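Local structure of putative thiosugar synthase (Amycolatopsis orientalis, 4N6F) at residues 96-101 and 133-138; 49-54 and 73-78; 78-83 and 104-109. The protein is a putative TIM-barrel thiosugar synthase, related to the thiazole synthase ThiG, that probably uses sulphur from a carrier protein to make a 2-thiosugar phosphate. All coordinates share one frame; numbering follows the deposited sequence.

Contact 1: residues 96-101 and 133-138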
loop_
_atom_site.group_PDB
_atom_site.type_symbol
_atom_site.label_atom_id
_atom_site.label_comp_id
_atom_site.label_asym_id
_atom_site.label_seq_id
_atom_site.Cartn_x
_atom_site.Cartn_y
_atom_site.Cartn_z
ATOM N N SER A 96 22.271 11.423 27.410
ATOM C CA SER A 96 20.983 12.010 27.025
ATOM C C SER A 96 19.837 11.290 27.716
ATOM O O SER A 96 18.928 11.923 28.258
ATOM C CB SER A 96 20.774 11.939 25.515
ATOM O OG SER A 96 21.642 12.835 24.853
ATOM N N ALA A 97 19.901 9.960 27.699
ATOM C CA ALA A 97 18.845 9.121 28.259
ATOM C C ALA A 97 18.677 9.313 29.760
ATOM O O ALA A 97 17.549 9.366 30.252
ATOM C CB ALA A 97 19.132 7.658 27.952
ATOM N N ARG A 98 19.792 9.385 30.489
ATOM C CA ARG A 98 19.741 9.605 31.945
ATOM C C ARG A 98 19.172 10.977 32.306
ATOM O O ARG A 98 18.396 11.093 33.254
ATOM C CB ARG A 98 21.118 9.435 32.607
ATOM C CG ARG A 98 21.449 8.015 33.049
ATOM C CD ARG A 98 22.568 7.403 32.223
ATOM N NE ARG A 98 22.968 6.091 32.729
ATOM C CZ ARG A 98 24.126 5.486 32.462
ATOM N NH1 ARG A 98 25.041 6.070 31.696
ATOM N NH2 ARG A 98 24.377 4.285 32.976
ATOM N N ILE A 99 19.562 12.009 31.559
ATOM C CA ILE A 99 19.026 13.361 31.782
ATOM C C ILE A 99 17.532 13.396 31.479
ATOM O O ILE A 99 16.750 13.934 32.262
ATOM C CB ILE A 99 19.778 14.443 30.959
ATOM C CG1 ILE A 99 21.017 14.937 31.726
ATOM C CG2 ILE A 99 18.878 15.643 30.669
ATOM C CD1 ILE A 99 22.207 13.997 31.710
ATOM N N LEU A 100 17.151 12.823 30.341
ATOM C CA LEU A 100 15.748 12.703 29.953
ATOM C C LEU A 100 14.871 12.150 31.080
ATOM O O LEU A 100 13.791 12.672 31.354
ATOM C CB LEU A 100 15.631 11.789 28.734
ATOM C CG LEU A 100 14.224 11.274 28.423
ATOM C CD1 LEU A 100 13.385 12.394 27.823
ATOM C CD2 LEU A 100 14.286 10.067 27.500
ATOM N N ARG A 101 15.333 11.071 31.705
ATOM C CA ARG A 101 14.601 10.425 32.791
ATOM C C ARG A 101 14.560 11.309 34.036
ATOM O O ARG A 101 13.503 11.508 34.621
ATOM C CB ARG A 101 15.248 9.074 33.126
ATOM C CG ARG A 101 14.597 8.309 34.273
ATOM C CD ARG A 101 15.438 7.102 34.656
ATOM N NE ARG A 101 16.790 7.509 35.062
ATOM C CZ ARG A 101 17.904 6.798 34.868
ATOM N NH1 ARG A 101 17.870 5.612 34.263
ATOM N NH2 ARG A 101 19.073 7.285 35.277
ATOM N N ARG A 133 18.935 -0.752 30.127
ATOM C CA ARG A 133 17.997 -1.754 30.665
ATOM C C ARG A 133 18.268 -2.069 32.132
ATOM O O ARG A 133 17.325 -2.304 32.899
ATOM C CB ARG A 133 18.034 -3.054 29.846
ATOM C CG ARG A 133 17.267 -2.994 28.525
ATOM C CD ARG A 133 15.782 -2.757 28.731
ATOM N NE ARG A 133 15.192 -3.788 29.579
ATOM C CZ ARG A 133 14.133 -3.633 30.376
ATOM N NH1 ARG A 133 13.693 -4.663 31.095
ATOM N NH2 ARG A 133 13.513 -2.463 30.475
ATOM N N ALA A 134 19.544 -2.066 32.528
ATOM C CA ALA A 134 19.916 -2.282 33.941
ATOM C C ALA A 134 19.320 -1.214 34.851
ATOM O O ALA A 134 19.059 -1.468 36.022
ATOM C CB ALA A 134 21.430 -2.319 34.104
ATOM N N GLU A 135 19.094 -0.025 34.305
ATOM C CA GLU A 135 18.430 1.052 35.044
ATOM C C GLU A 135 16.907 1.124 34.852
ATOM O O GLU A 135 16.280 2.102 35.241
ATOM C CB GLU A 135 19.035 2.385 34.652
ATOM C CG GLU A 135 20.520 2.469 34.934
ATOM C CD GLU A 135 21.115 3.740 34.389
ATOM O OE1 GLU A 135 22.265 3.696 33.914
ATOM O OE2 GLU A 135 20.428 4.781 34.416
ATOM N N GLY A 136 16.313 0.097 34.255
ATOM C CA GLY A 136 14.860 0.061 34.070
ATOM C C GLY A 136 14.275 0.986 33.008
ATOM O O GLY A 136 13.068 1.230 33.005
ATOM N N MET A 137 15.098 1.501 32.101
ATOM C CA MET A 137 14.560 2.248 30.962
ATOM C C MET A 137 13.898 1.296 29.958
ATOM O O MET A 137 14.322 0.147 29.789
ATOM C CB MET A 137 15.643 3.070 30.273
ATOM C CG MET A 137 16.166 4.216 31.119
ATOM S SD MET A 137 16.628 5.653 30.138
ATOM C CE MET A 137 15.028 6.426 29.930
ATOM N N GLU A 138 12.860 1.788 29.296
ATOM C CA GLU A 138 12.154 1.026 28.274
ATOM C C GLU A 138 12.640 1.507 26.917
ATOM O O GLU A 138 12.605 2.702 26.641
ATOM C CB GLU A 138 10.650 1.211 28.431
ATOM C CG GLU A 138 10.076 0.585 29.708
ATOM C CD GLU A 138 9.838 -0.925 29.616
ATOM O OE1 GLU A 138 9.498 -1.522 30.660
ATOM O OE2 GLU A 138 9.958 -1.529 28.516
#
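Residues 96-101 lie on helix 90-104 and face the end of helix 122-134, where the chain turns toward strand 138-143. The nearest CA atoms, those of R101 and M137, are 8.4 Å apart. Both helices belong to the outer layer of a TIM barrel. The second helix closes in a Schellman motif: G136, with positive phi, is its C-prime residue, G136 N bonds back to R133 O, and M137 N bonds to L132 O. E135 and M137, on either side of this glycine, both direct CB at the first helix. The E135 side chain is extended beyond CG, and its carboxylate joins R98 and R101 in a salt-bridge network. R98 grips OE1 side-on. Its NE sits 2.8 Å from E135 OE1, on the syn lone pair, and its NH2 is only 2.4 Å from the same OE1, a very short bond. The guanidinium and carboxylate planes are 13° apart. R98 NH2 also has a salt bridge to E131. R101 comes end-on, its chain bent at chi3 (59°) and its guanidinium plane 49° from that of the carboxylate. R101 NH1 reaches E135 OE2 at 2.7 Å, and R101 NH2 binds the same oxygen. An alanine at R101 would lose both of these bonds and would probably leave E135 less firmly held to helix 90-104. On the buried side, M137 SD packs 3.9 Å from A97 CB.

Contact 2: residues 49-54 and 73-78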
loop_
_atom_site.group_PDB
_atom_site.type_symbol
_atom_site.label_atom_id
_atom_site.label_comp_id
_atom_site.label_asym_id
_atom_site.label_seq_id
_atom_site.Cartn_x
_atom_site.Cartn_y
_atom_site.Cartn_z
ATOM N N ASP A 49 -0.069 8.619 17.555
ATOM C CA ASP A 49 -0.307 8.677 19.007
ATOM C C ASP A 49 0.974 8.641 19.843
ATOM O O ASP A 49 0.917 8.481 21.063
ATOM C CB ASP A 49 -1.272 7.559 19.443
ATOM C CG ASP A 49 -0.682 6.149 19.290
ATOM O OD1 ASP A 49 0.537 5.987 19.036
ATOM O OD2 ASP A 49 -1.463 5.183 19.433
ATOM N N VAL A 50 2.124 8.802 19.191
ATOM C CA VAL A 50 3.405 8.887 19.884
ATOM C C VAL A 50 4.020 10.260 19.596
ATOM O O VAL A 50 4.092 10.678 18.450
ATOM C CB VAL A 50 4.367 7.771 19.422
ATOM C CG1 VAL A 50 5.777 8.004 19.945
ATOM C CG2 VAL A 50 3.860 6.414 19.888
ATOM N N PHE A 51 4.463 10.945 20.643
ATOM C CA PHE A 51 5.074 12.258 20.522
ATOM C C PHE A 51 6.540 12.128 20.884
ATOM O O PHE A 51 6.878 11.946 22.043
ATOM C CB PHE A 51 4.362 13.246 21.455
ATOM C CG PHE A 51 4.971 14.620 21.475
ATOM C CD1 PHE A 51 5.137 15.337 20.303
ATOM C CD2 PHE A 51 5.370 15.203 22.676
ATOM C CE1 PHE A 51 5.701 16.607 20.318
ATOM C CE2 PHE A 51 5.941 16.471 22.697
ATOM C CZ PHE A 51 6.103 17.175 21.511
ATOM N N ILE A 52 7.408 12.216 19.899
ATOM C CA ILE A 52 8.813 12.041 20.130
ATOM C C ILE A 52 9.380 13.386 20.493
ATOM O O ILE A 52 9.379 14.273 19.719
ATOM C CB ILE A 52 9.526 11.454 18.917
ATOM C CG1 ILE A 52 9.096 10.027 18.670
ATOM C CG2 ILE A 52 11.013 11.486 19.123
ATOM C CD1 ILE A 52 9.268 9.585 17.266
ATOM N N THR A 53 9.842 13.508 21.714
ATOM C CA THR A 53 10.137 14.774 22.289
ATOM C C THR A 53 11.562 15.016 22.717
ATOM O O THR A 53 12.231 14.158 23.206
ATOM C CB THR A 53 9.187 15.087 23.429
ATOM O OG1 THR A 53 9.297 16.463 23.753
ATOM C CG2 THR A 53 9.505 14.284 24.615
ATOM N N THR A 54 11.984 16.241 22.488
ATOM C CA THR A 54 13.259 16.784 22.904
ATOM C C THR A 54 13.100 17.850 23.993
ATOM O O THR A 54 13.959 18.651 24.202
ATOM C CB THR A 54 14.040 17.360 21.709
ATOM O OG1 THR A 54 13.234 18.303 21.026
ATOM C CG2 THR A 54 14.370 16.286 20.735
ATOM N N LEU A 73 -2.376 21.028 19.384
ATOM C CA LEU A 73 -2.510 19.578 19.400
ATOM C C LEU A 73 -2.869 19.154 20.814
ATOM O O LEU A 73 -2.375 19.752 21.759
ATOM C CB LEU A 73 -1.175 18.909 19.048
ATOM C CG LEU A 73 -0.953 18.295 17.678
ATOM C CD1 LEU A 73 0.375 17.557 17.708
ATOM C CD2 LEU A 73 -2.063 17.343 17.268
ATOM N N PRO A 74 -3.700 18.110 20.964
ATOM C CA PRO A 74 -3.928 17.529 22.289
ATOM C C PRO A 74 -2.794 16.579 22.680
ATOM O O PRO A 74 -2.907 15.372 22.493
ATOM C CB PRO A 74 -5.248 16.767 22.109
ATOM C CG PRO A 74 -5.261 16.365 20.672
ATOM C CD PRO A 74 -4.544 17.471 19.930
ATOM N N LEU A 75 -1.706 17.122 23.220
ATOM C CA LEU A 75 -0.528 16.306 23.534
ATOM C C LEU A 75 -0.771 15.299 24.663
ATOM O O LEU A 75 0.021 14.377 24.851
ATOM C CB LEU A 75 0.681 17.184 23.849
ATOM C CG LEU A 75 1.176 18.071 22.700
ATOM C CD1 LEU A 75 2.276 18.998 23.186
ATOM C CD2 LEU A 75 1.667 17.258 21.508
ATOM N N ASP A 76 -1.875 15.464 25.389
ATOM C CA ASP A 76 -2.312 14.485 26.386
ATOM C C ASP A 76 -2.793 13.173 25.762
ATOM O O ASP A 76 -2.786 12.146 26.420
ATOM C CB ASP A 76 -3.435 15.064 27.260
ATOM C CG ASP A 76 -4.686 15.417 26.457
ATOM O OD1 ASP A 76 -4.683 16.467 25.777
ATOM O OD2 ASP A 76 -5.665 14.641 26.494
ATOM N N ASP A 77 -3.232 13.212 24.508
ATOM C CA ASP A 77 -3.623 11.996 23.795
ATOM C C ASP A 77 -2.414 11.167 23.329
ATOM O O ASP A 77 -2.587 10.066 22.841
ATOM C CB ASP A 77 -4.500 12.335 22.581
ATOM C CG ASP A 77 -5.901 12.823 22.967
ATOM O OD1 ASP A 77 -6.271 12.751 24.163
ATOM O OD2 ASP A 77 -6.634 13.275 22.058
ATOM N N PHE A 78 -1.203 11.700 23.479
ATOM C CA PHE A 78 -0.008 11.064 22.946
ATOM C C PHE A 78 0.789 10.421 24.065
ATOM O O PHE A 78 0.811 10.927 25.187
ATOM C CB PHE A 78 0.877 12.093 22.233
ATOM C CG PHE A 78 0.299 12.609 20.946
ATOM C CD1 PHE A 78 -0.796 13.464 20.949
ATOM C CD2 PHE A 78 0.857 12.257 19.731
ATOM C CE1 PHE A 78 -1.329 13.948 19.765
ATOM C CE2 PHE A 78 0.335 12.741 18.543
ATOM C CZ PHE A 78 -0.766 13.584 18.560
#
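A leucine methyl sits almost exactly over the centre of a phenylalanine ring. L75 CD2 is 4.1 Å from the centroid of the F51 ring and only 8° off the ring normal, a CH-pi contact over the face. F51 belongs to strand 50-52 of the TIM barrel. L75 starts the short 3-10 segment 75-77, between helix 60-70 and strand 79-83. The F51 side chain also touches L66 and L69 of helix 60-70. W80 adds an edge-to-face ring contact. F78, just before strand 79-83, makes the second half of the contact. Its CB lies 3.8 Å from F51 CB. Its ring runs beside the D49-V50 peptide: F78 CD2 is 3.6 Å from D49 C, and F51 N lies at the ring edge. The backbones meet here too, as F78 CA approaches D49 O at 3.3 Å in a CA-H...O contact. D49 turns its CB away from residues 73-78, and its OD2 accepts from the backbone R23 N and S24 N. The two segments are thus joined by packing and weak C-H contacts, so shape rather than charge probably sets how the loop fits against the strand.

Contact 3: residues 78-83 and 104-109; sequences FTWIGT and LGIEIL
This contact joins the two parallel strands of a beta-alpha-beta crossover in the TIM barrel, 79-83 and 108-111, linked in the chain by helix 90-104. G82 pairs with L109. G82 N donates to I108 O at 3.0 Å, in the plane of the carbonyl. I81 and I108 meet side by side through their branches. I81 holds CG1 in the crowded position between backbone N and carbonyl carbon (chi1 74°), which leaves CG2 anti to the carbonyl carbon. I108 has the other choice, with CG1 anti to its carbonyl carbon (chi1 -54°) and CG2 anti to N. The two CG2 methyls lie alongside, I81 CG2 to I108 CG2 at 3.6 Å. The far end of I108 reaches back toward the start of strand 79-83, with I108 CD1 4.1 Å from T79 CG2. T79 uses its hydroxyl to bind R20. I106 packs on the face of strand 79-83 that carries W80. Its CG2, anti to N, lies 3.8 Å from G82 N. I106 CD1 touches W80 CB from the side, at 4.2 Å. T83 bonds through OG1 to E31, and its side chain is about 5 Å from the bound fructose 6-phosphate. G82 has no side chain, and L109 packs against its backbone. With CG of this leucine anti to N and chi2 at 74°, L109 CD1 lies 3.8 Å from G82 C.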
loop_
_atom_site.group_PDB
_atom_site.type_symbol
_atom_site.label_atom_id
_atom_site.label_comp_id
_atom_site.label_asym_id
_atom_site.label_seq_id
_atom_site.Cartn_x
_atom_site.Cartn_y
_atom_site.Cartn_z
ATOM N N PHE A 78 -1.203 11.700 23.479
ATOM C CA PHE A 78 -0.008 11.064 22.946
ATOM C C PHE A 78 0.789 10.421 24.065
ATOM O O PHE A 78 0.811 10.927 25.187
ATOM C CB PHE A 78 0.877 12.093 22.233
ATOM C CG PHE A 78 0.299 12.609 20.946
ATOM C CD1 PHE A 78 -0.796 13.464 20.949
ATOM C CD2 PHE A 78 0.857 12.257 19.731
ATOM C CE1 PHE A 78 -1.329 13.948 19.765
ATOM C CE2 PHE A 78 0.335 12.741 18.543
ATOM C CZ PHE A 78 -0.766 13.584 18.560
ATOM N N THR A 79 1.434 9.300 23.756
ATOM C CA THR A 79 2.507 8.793 24.603
ATOM C C THR A 79 3.777 9.558 24.262
ATOM O O THR A 79 4.174 9.627 23.089
ATOM C CB THR A 79 2.737 7.291 24.377
ATOM O OG1 THR A 79 1.547 6.580 24.718
ATOM C CG2 THR A 79 3.888 6.780 25.235
ATOM N N TRP A 80 4.417 10.131 25.274
ATOM C CA TRP A 80 5.653 10.890 25.068
ATOM C C TRP A 80 6.850 9.973 25.190
ATOM O O TRP A 80 6.961 9.214 26.149
ATOM C CB TRP A 80 5.792 12.026 26.102
ATOM C CG TRP A 80 4.790 13.138 25.955
ATOM C CD1 TRP A 80 3.492 13.028 25.569
ATOM C CD2 TRP A 80 5.012 14.526 26.228
ATOM N NE1 TRP A 80 2.888 14.266 25.564
ATOM C CE2 TRP A 80 3.803 15.202 25.968
ATOM C CE3 TRP A 80 6.117 15.262 26.663
ATOM C CZ2 TRP A 80 3.663 16.583 26.134
ATOM C CZ3 TRP A 80 5.980 16.634 26.830
ATOM C CH2 TRP A 80 4.760 17.280 26.561
ATOM N N ILE A 81 7.757 10.041 24.225
ATOM C CA ILE A 81 8.972 9.253 24.314
ATOM C C ILE A 81 10.177 10.122 23.985
ATOM O O ILE A 81 10.114 10.993 23.121
ATOM C CB ILE A 81 8.920 7.982 23.416
ATOM C CG1 ILE A 81 9.067 8.304 21.925
ATOM C CG2 ILE A 81 7.623 7.219 23.658
ATOM C CD1 ILE A 81 9.443 7.083 21.113
ATOM N N GLY A 82 11.273 9.887 24.687
ATOM C CA GLY A 82 12.498 10.621 24.426
ATOM C C GLY A 82 13.283 10.019 23.292
ATOM O O GLY A 82 12.934 8.960 22.757
ATOM N N THR A 83 14.362 10.695 22.935
ATOM C CA THR A 83 15.223 10.252 21.858
ATOM C C THR A 83 16.699 10.554 22.154
ATOM O O THR A 83 17.013 11.492 22.897
ATOM C CB THR A 83 14.811 10.897 20.520
ATOM O OG1 THR A 83 15.736 10.507 19.505
ATOM C CG2 THR A 83 14.794 12.419 20.624
ATOM N N LEU A 104 12.716 14.915 33.087
ATOM C CA LEU A 104 11.311 14.834 32.663
ATOM C C LEU A 104 10.503 13.689 33.260
ATOM O O LEU A 104 9.283 13.664 33.102
ATOM C CB LEU A 104 11.228 14.705 31.144
ATOM C CG LEU A 104 11.752 15.851 30.290
ATOM C CD1 LEU A 104 11.513 15.513 28.824
ATOM C CD2 LEU A 104 11.077 17.161 30.670
ATOM N N GLY A 105 11.163 12.724 33.895
ATOM C CA GLY A 105 10.471 11.515 34.347
ATOM C C GLY A 105 9.935 10.658 33.205
ATOM O O GLY A 105 8.961 9.934 33.376
ATOM N N ILE A 106 10.565 10.757 32.036
ATOM C CA ILE A 106 10.219 9.918 30.886
ATOM C C ILE A 106 11.170 8.725 30.848
ATOM O O ILE A 106 12.390 8.895 30.831
ATOM C CB ILE A 106 10.296 10.710 29.569
ATOM C CG1 ILE A 106 9.089 11.647 29.467
ATOM C CG2 ILE A 106 10.323 9.776 28.365
ATOM C CD1 ILE A 106 9.214 12.691 28.379
ATOM N N GLU A 107 10.600 7.524 30.828
ATOM C CA GLU A 107 11.377 6.280 30.862
ATOM C C GLU A 107 11.349 5.500 29.542
ATOM O O GLU A 107 12.052 4.509 29.406
ATOM C CB GLU A 107 10.902 5.391 32.027
ATOM C CG GLU A 107 11.580 5.730 33.360
ATOM C CD GLU A 107 10.834 5.214 34.587
ATOM O OE1 GLU A 107 9.603 5.428 34.692
ATOM O OE2 GLU A 107 11.486 4.609 35.467
ATOM N N ILE A 108 10.552 5.937 28.572
ATOM C CA ILE A 108 10.524 5.281 27.268
ATOM C C ILE A 108 11.392 6.056 26.287
ATOM O O ILE A 108 11.232 7.276 26.135
ATOM C CB ILE A 108 9.102 5.190 26.704
ATOM C CG1 ILE A 108 8.173 4.515 27.707
ATOM C CG2 ILE A 108 9.101 4.425 25.382
ATOM C CD1 ILE A 108 6.712 4.727 27.383
ATOM N N LEU A 109 12.262 5.332 25.586
ATOM C CA LEU A 109 13.347 5.931 24.838
ATOM C C LEU A 109 13.524 5.387 23.427
ATOM O O LEU A 109 13.680 4.174 23.219
ATOM C CB LEU A 109 14.656 5.731 25.605
ATOM C CG LEU A 109 15.886 6.431 25.010
ATOM C CD1 LEU A 109 15.813 7.937 25.262
ATOM C CD2 LEU A 109 17.167 5.853 25.592
#

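In the fold
Contacts 2 and 3 are buried and meet at strand 79-83, which pairs with strand 50-52 on one side and strand 108-111 on the other. F78 lies in both but touches only in contact 2. Contact 1 lies farther out, between the outer helices, and is only partly buried. It relies mainly on salt bridges, contact 2 on apolar and C-H contacts, contact 3 on a backbone bond with apolar packing. Helix 90-104 takes part in contact 1 and also packs on L109 of contact 3, through A97 and L100. E138 binds backbone atoms of E107 and L109. Contacts 2 and 3 are joined by a probable hydrogen bond, F51 N to T79 O, and by the F51-W80 rings. Contacts 1 and 2 do not touch; their centres are about 19 Å apart.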